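Salicylate 5-hydroxylase, large oxygenase component (Ralstonia sp., PDB 7C8Z) hydroxylates salicylate at the 5-position to give gentisate, as the Rieske-type oxygenase component of a multicomponent, NADH-dependent enzyme system. Local coordinates at residues A[237-251]-A[383-395]. Sequence-based numbering, arbitrary orientation.
Sequences NIKDPYHPGLLHTWF and GFVSADDGEVIEW. With FE (Fe (III) ion), chain J.
His-248 and Asp-389 meet at the iron(III) ion, bound by NE2 of His-243 (2.3 Å), NE2 of His-248 (2.2 Å), OD1 of Asp-389 (2.2 Å) and a water. The imidazoles donate neutral lone pairs, and the anionic carboxylate offsets part of the iron's charge; both rings stand about 84° from the carboxylate plane. This is the two-histidine, one-carboxylate facial triad of the Rieske oxygenase catalytic domain: 237-251 lends the histidines, helix 387-402 the carboxylate.

Second-shell hydrogen bonds, two of them weak, are placed to steady these ligands. Asp-388 OD2 weakly accepts from ND1 of His-248 at 3.4 Å, nearly straight and with carboxylate and ring almost coplanar, while Asn-237 ND2 reaches Asp-389 OD1 in another weak bond (3.1 Å). His-243 ND1 gives to the carbonyl of Asp-240, whose OD2 hydrogen-bonds to NE2 of His-133 of the second subunit, a ligand of that subunit's [2Fe-2S] cluster, consistent with an electron path.

Apolar groups pack around the site. Branched Val-385, with CG1 anti to the backbone N (chi1 161°), lays that methyl over a face of His-248 in a CH-pi contact. Leu-247 CD1 and Val-392 CG1 meet tip to tip at 3.5 Å. Farther out, the five-membered ring of Trp-250 and the ring of Phe-384, broad enough to overlap, form an offset stack, planes 21° apart.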
loop_
_atom_site.group_PDB
_atom_site.type_symbol
_atom_site.label_atom_id
_atom_site.label_comp_id
_atom_site.label_asym_id
_atom_site.label_seq_id
_atom_site.Cartn_x
_atom_site.Cartn_y
_atom_site.Cartn_z
ATOM N N ASN A 237 21.460 -12.280 -13.382
ATOM C CA ASN A 237 22.411 -11.979 -12.318
ATOM C C ASN A 237 23.256 -13.196 -11.971
ATOM O O ASN A 237 24.432 -13.052 -11.619
ATOM C CB ASN A 237 21.673 -11.462 -11.081
ATOM C CG ASN A 237 22.617 -10.915 -10.026
ATOM O OD1 ASN A 237 23.062 -9.772 -10.105
ATOM N ND2 ASN A 237 22.928 -11.732 -9.031
ATOM N N ILE A 238 22.697 -14.399 -12.108
ATOM C CA ILE A 238 23.466 -15.609 -11.859
ATOM C C ILE A 238 24.006 -16.202 -13.150
ATOM O O ILE A 238 24.703 -17.225 -13.124
ATOM C CB ILE A 238 22.631 -16.626 -11.055
ATOM C CG1 ILE A 238 21.903 -15.900 -9.929
ATOM C CG2 ILE A 238 23.508 -17.699 -10.422
ATOM C CD1 ILE A 238 22.849 -15.263 -8.925
ATOM N N LYS A 239 23.725 -15.563 -14.285
ATOM C CA LYS A 239 24.451 -15.784 -15.525
ATOM C C LYS A 239 25.461 -14.669 -15.794
ATOM O O LYS A 239 25.984 -14.568 -16.908
ATOM C CB LYS A 239 23.466 -15.916 -16.690
ATOM C CG LYS A 239 22.502 -17.089 -16.556
ATOM C CD LYS A 239 21.359 -17.006 -17.561
ATOM C CE LYS A 239 20.379 -18.163 -17.399
ATOM N NZ LYS A 239 21.036 -19.507 -17.388
ATOM N N ASP A 240 25.753 -13.842 -14.787
ATOM C CA ASP A 240 26.675 -12.714 -14.901
ATOM C C ASP A 240 27.953 -13.057 -14.147
ATOM O O ASP A 240 27.989 -12.965 -12.912
ATOM C CB ASP A 240 26.029 -11.452 -14.321
ATOM C CG ASP A 240 26.800 -10.185 -14.644
ATOM O OD1 ASP A 240 28.003 -10.262 -14.971
ATOM O OD2 ASP A 240 26.192 -9.097 -14.557
ATOM N N PRO A 241 29.030 -13.419 -14.833
ATOM C CA PRO A 241 30.199 -13.971 -14.136
ATOM C C PRO A 241 31.211 -12.940 -13.657
ATOM O O PRO A 241 32.005 -13.238 -12.761
ATOM C CB PRO A 241 30.824 -14.903 -15.187
ATOM C CG PRO A 241 30.147 -14.570 -16.510
ATOM C CD PRO A 241 29.210 -13.418 -16.292
ATOM N N TYR A 242 31.228 -11.745 -14.241
ATOM C CA TYR A 242 32.268 -10.778 -13.921
ATOM C C TYR A 242 31.782 -9.610 -13.075
ATOM O O TYR A 242 32.589 -8.751 -12.708
ATOM C CB TYR A 242 32.930 -10.272 -15.208
ATOM C CG TYR A 242 32.244 -9.121 -15.910
ATOM C CD1 TYR A 242 30.969 -9.257 -16.442
ATOM C CD2 TYR A 242 32.900 -7.907 -16.078
ATOM C CE1 TYR A 242 30.358 -8.202 -17.107
ATOM C CE2 TYR A 242 32.303 -6.852 -16.735
ATOM C CZ TYR A 242 31.035 -7.001 -17.248
ATOM O OH TYR A 242 30.455 -5.937 -17.901
ATOM N N HIS A 243 30.495 -9.544 -12.768
ATOM C CA HIS A 243 29.993 -8.587 -11.788
ATOM C C HIS A 243 30.417 -8.882 -10.345
ATOM O O HIS A 243 30.698 -7.930 -9.607
ATOM C CB HIS A 243 28.463 -8.495 -11.883
ATOM C CG HIS A 243 27.731 -9.386 -10.928
ATOM N ND1 HIS A 243 27.200 -10.601 -11.304
ATOM C CD2 HIS A 243 27.432 -9.237 -9.615
ATOM C CE1 HIS A 243 26.614 -11.165 -10.265
ATOM N NE2 HIS A 243 26.742 -10.360 -9.226
ATOM N N PRO A 244 30.498 -10.151 -9.891
ATOM C CA PRO A 244 30.781 -10.374 -8.456
ATOM C C PRO A 244 32.075 -9.751 -7.967
ATOM O O PRO A 244 32.115 -9.222 -6.848
ATOM C CB PRO A 244 30.814 -11.906 -8.342
ATOM C CG PRO A 244 29.984 -12.384 -9.470
ATOM C CD PRO A 244 30.289 -11.438 -10.584
ATOM N N GLY A 245 33.135 -9.787 -8.768
ATOM C CA GLY A 245 34.377 -9.162 -8.352
ATOM C C GLY A 245 34.362 -7.650 -8.402
ATOM O O GLY A 245 35.334 -7.022 -7.967
ATOM N N LEU A 246 33.289 -7.056 -8.924
ATOM C CA LEU A 246 33.167 -5.611 -9.041
ATOM C C LEU A 246 32.017 -5.031 -8.236
ATOM O O LEU A 246 32.109 -3.882 -7.799
ATOM C CB LEU A 246 32.993 -5.204 -10.515
ATOM C CG LEU A 246 34.074 -5.679 -11.494
ATOM C CD1 LEU A 246 33.682 -5.350 -12.929
ATOM C CD2 LEU A 246 35.424 -5.074 -11.151
ATOM N N LEU A 247 30.944 -5.794 -8.025
ATOM C CA LEU A 247 29.793 -5.313 -7.271
ATOM C C LEU A 247 29.934 -5.636 -5.786
ATOM O O LEU A 247 29.853 -4.735 -4.946
ATOM C CB LEU A 247 28.504 -5.921 -7.840
ATOM C CG LEU A 247 27.206 -5.717 -7.053
ATOM C CD1 LEU A 247 26.647 -4.344 -7.345
ATOM C CD2 LEU A 247 26.186 -6.792 -7.402
ATOM N N HIS A 248 30.150 -6.910 -5.454
ATOM C CA HIS A 248 30.312 -7.353 -4.068
ATOM C C HIS A 248 31.740 -7.066 -3.623
ATOM O O HIS A 248 32.652 -7.854 -3.880
ATOM C CB HIS A 248 29.997 -8.840 -3.928
ATOM C CG HIS A 248 28.701 -9.248 -4.551
ATOM N ND1 HIS A 248 27.544 -8.512 -4.415
ATOM C CD2 HIS A 248 28.380 -10.318 -5.314
ATOM C CE1 HIS A 248 26.565 -9.112 -5.069
ATOM N NE2 HIS A 248 27.046 -10.211 -5.622
ATOM N N THR A 249 31.941 -5.947 -2.925
ATOM C CA THR A 249 33.267 -5.582 -2.438
ATOM C C THR A 249 33.648 -6.340 -1.173
ATOM O O THR A 249 34.528 -5.891 -0.428
ATOM C CB THR A 249 33.355 -4.073 -2.194
ATOM O OG1 THR A 249 32.112 -3.597 -1.665
ATOM C CG2 THR A 249 33.682 -3.336 -3.496
ATOM N N TRP A 250 33.018 -7.490 -0.943
ATOM C CA TRP A 250 33.302 -8.353 0.195
ATOM C C TRP A 250 33.977 -9.604 -0.343
ATOM O O TRP A 250 33.610 -10.726 0.016
ATOM C CB TRP A 250 32.012 -8.705 0.949
ATOM C CG TRP A 250 32.143 -8.804 2.457
ATOM C CD1 TRP A 250 31.851 -7.830 3.372
ATOM C CD2 TRP A 250 32.572 -9.947 3.216
ATOM N NE1 TRP A 250 32.086 -8.290 4.647
ATOM C CE2 TRP A 250 32.526 -9.586 4.579
ATOM C CE3 TRP A 250 32.996 -11.237 2.875
ATOM C CZ2 TRP A 250 32.888 -10.467 5.599
ATOM C CZ3 TRP A 250 33.354 -12.110 3.888
ATOM C CH2 TRP A 250 33.297 -11.721 5.235
ATOM N N PHE A 251 34.953 -9.408 -1.223
ATOM C CA PHE A 251 35.680 -10.504 -1.851
ATOM C C PHE A 251 37.176 -10.188 -1.838
ATOM O O PHE A 251 37.582 -9.031 -1.993
ATOM C CB PHE A 251 35.194 -10.733 -3.290
ATOM C CG PHE A 251 33.883 -11.477 -3.388
ATOM C CD1 PHE A 251 33.488 -12.358 -2.395
ATOM C CD2 PHE A 251 33.046 -11.292 -4.479
ATOM C CE1 PHE A 251 32.279 -13.041 -2.481
ATOM C CE2 PHE A 251 31.836 -11.972 -4.574
ATOM C CZ PHE A 251 31.453 -12.849 -3.572
ATOM N N GLY A 383 22.405 -10.564 3.477
ATOM C CA GLY A 383 23.780 -11.012 3.440
ATOM C C GLY A 383 24.755 -9.937 3.002
ATOM O O GLY A 383 24.408 -8.977 2.313
ATOM N N PHE A 384 26.013 -10.124 3.415
ATOM C CA PHE A 384 27.083 -9.217 3.009
ATOM C C PHE A 384 27.237 -9.167 1.494
ATOM O O PHE A 384 27.669 -8.147 0.947
ATOM C CB PHE A 384 28.404 -9.640 3.656
ATOM C CG PHE A 384 28.486 -9.334 5.125
ATOM C CD1 PHE A 384 28.546 -8.026 5.570
ATOM C CD2 PHE A 384 28.502 -10.356 6.060
ATOM C CE1 PHE A 384 28.621 -7.742 6.920
ATOM C CE2 PHE A 384 28.573 -10.077 7.413
ATOM C CZ PHE A 384 28.636 -8.771 7.843
ATOM N N VAL A 385 26.858 -10.236 0.800
ATOM C CA VAL A 385 27.009 -10.327 -0.640
ATOM C C VAL A 385 25.670 -10.212 -1.360
ATOM O O VAL A 385 25.583 -9.577 -2.413
ATOM C CB VAL A 385 27.731 -11.643 -1.016
ATOM C CG1 VAL A 385 27.501 -12.010 -2.481
ATOM C CG2 VAL A 385 29.222 -11.549 -0.698
ATOM N N SER A 386 24.603 -10.772 -0.790
ATOM C CA SER A 386 23.392 -10.990 -1.572
ATOM C C SER A 386 22.463 -9.778 -1.637
ATOM O O SER A 386 21.683 -9.666 -2.590
ATOM C CB SER A 386 22.637 -12.194 -1.012
ATOM O OG SER A 386 23.297 -13.397 -1.358
ATOM N N ALA A 387 22.511 -8.869 -0.661
ATOM C CA ALA A 387 21.609 -7.715 -0.690
ATOM C C ALA A 387 21.859 -6.830 -1.910
ATOM O O ALA A 387 20.906 -6.308 -2.516
ATOM C CB ALA A 387 21.751 -6.906 0.600
ATOM N N ASP A 388 23.133 -6.656 -2.282
ATOM C CA ASP A 388 23.484 -5.900 -3.483
ATOM C C ASP A 388 22.722 -6.399 -4.706
ATOM O O ASP A 388 22.336 -5.605 -5.571
ATOM C CB ASP A 388 24.992 -5.979 -3.731
ATOM C CG ASP A 388 25.807 -5.401 -2.585
ATOM O OD1 ASP A 388 25.346 -4.427 -1.955
ATOM O OD2 ASP A 388 26.917 -5.915 -2.323
ATOM N N ASP A 389 22.503 -7.712 -4.798
ATOM C CA ASP A 389 21.873 -8.280 -5.985
ATOM C C ASP A 389 20.447 -7.772 -6.142
ATOM O O ASP A 389 20.066 -7.266 -7.206
ATOM C CB ASP A 389 21.904 -9.804 -5.913
ATOM C CG ASP A 389 23.312 -10.356 -5.976
ATOM O OD1 ASP A 389 24.094 -9.888 -6.834
ATOM O OD2 ASP A 389 23.641 -11.250 -5.164
ATOM N N GLY A 390 19.636 -7.916 -5.095
ATOM C CA GLY A 390 18.292 -7.371 -5.135
ATOM C C GLY A 390 18.282 -5.875 -5.386
ATOM O O GLY A 390 17.443 -5.366 -6.141
ATOM N N GLU A 391 19.223 -5.149 -4.772
ATOM C CA GLU A 391 19.256 -3.702 -4.979
ATOM C C GLU A 391 19.467 -3.362 -6.453
ATOM O O GLU A 391 18.698 -2.587 -7.042
ATOM C CB GLU A 391 20.343 -3.067 -4.113
ATOM C CG GLU A 391 20.200 -3.310 -2.605
ATOM C CD GLU A 391 19.106 -2.488 -1.937
ATOM O OE1 GLU A 391 18.038 -2.262 -2.549
ATOM O OE2 GLU A 391 19.323 -2.061 -0.783
ATOM N N VAL A 392 20.486 -3.962 -7.079
ATOM C CA VAL A 392 20.794 -3.611 -8.464
ATOM C C VAL A 392 19.705 -4.110 -9.400
ATOM O O VAL A 392 19.448 -3.491 -10.439
ATOM C CB VAL A 392 22.187 -4.119 -8.898
ATOM C CG1 VAL A 392 23.258 -3.591 -7.963
ATOM C CG2 VAL A 392 22.233 -5.647 -8.992
ATOM N N ILE A 393 19.031 -5.211 -9.056
ATOM C CA ILE A 393 17.941 -5.688 -9.902
ATOM C C ILE A 393 16.782 -4.695 -9.880
ATOM O O ILE A 393 16.223 -4.336 -10.928
ATOM C CB ILE A 393 17.516 -7.101 -9.469
ATOM C CG1 ILE A 393 18.561 -8.112 -9.938
ATOM C CG2 ILE A 393 16.138 -7.462 -10.018
ATOM C CD1 ILE A 393 18.235 -9.528 -9.583
ATOM N N GLU A 394 16.426 -4.206 -8.689
ATOM C CA GLU A 394 15.382 -3.189 -8.603
ATOM C C GLU A 394 15.768 -1.936 -9.384
ATOM O O GLU A 394 14.964 -1.400 -10.159
ATOM C CB GLU A 394 15.105 -2.843 -7.139
ATOM C CG GLU A 394 13.976 -1.847 -6.951
ATOM C CD GLU A 394 13.572 -1.680 -5.498
ATOM O OE1 GLU A 394 14.290 -2.196 -4.616
ATOM O OE2 GLU A 394 12.531 -1.034 -5.242
ATOM N N TRP A 395 17.011 -1.469 -9.212
ATOM C CA TRP A 395 17.421 -0.227 -9.866
ATOM C C TRP A 395 17.468 -0.389 -11.383
ATOM O O TRP A 395 17.124 0.541 -12.127
ATOM C CB TRP A 395 18.773 0.238 -9.316
ATOM C CG TRP A 395 18.798 0.353 -7.812
ATOM C CD1 TRP A 395 17.720 0.425 -6.979
ATOM C CD2 TRP A 395 19.956 0.398 -6.967
ATOM N NE1 TRP A 395 18.132 0.512 -5.673
ATOM C CE2 TRP A 395 19.501 0.493 -5.637
ATOM C CE3 TRP A 395 21.332 0.365 -7.203
ATOM C CZ2 TRP A 395 20.373 0.566 -4.550
ATOM C CZ3 TRP A 395 22.195 0.433 -6.122
ATOM C CH2 TRP A 395 21.714 0.534 -4.816
HETATM FE FE FE J . 25.871 -11.125 -7.249
HETATM O O HOH W 1 27.122 -12.714 -6.256
#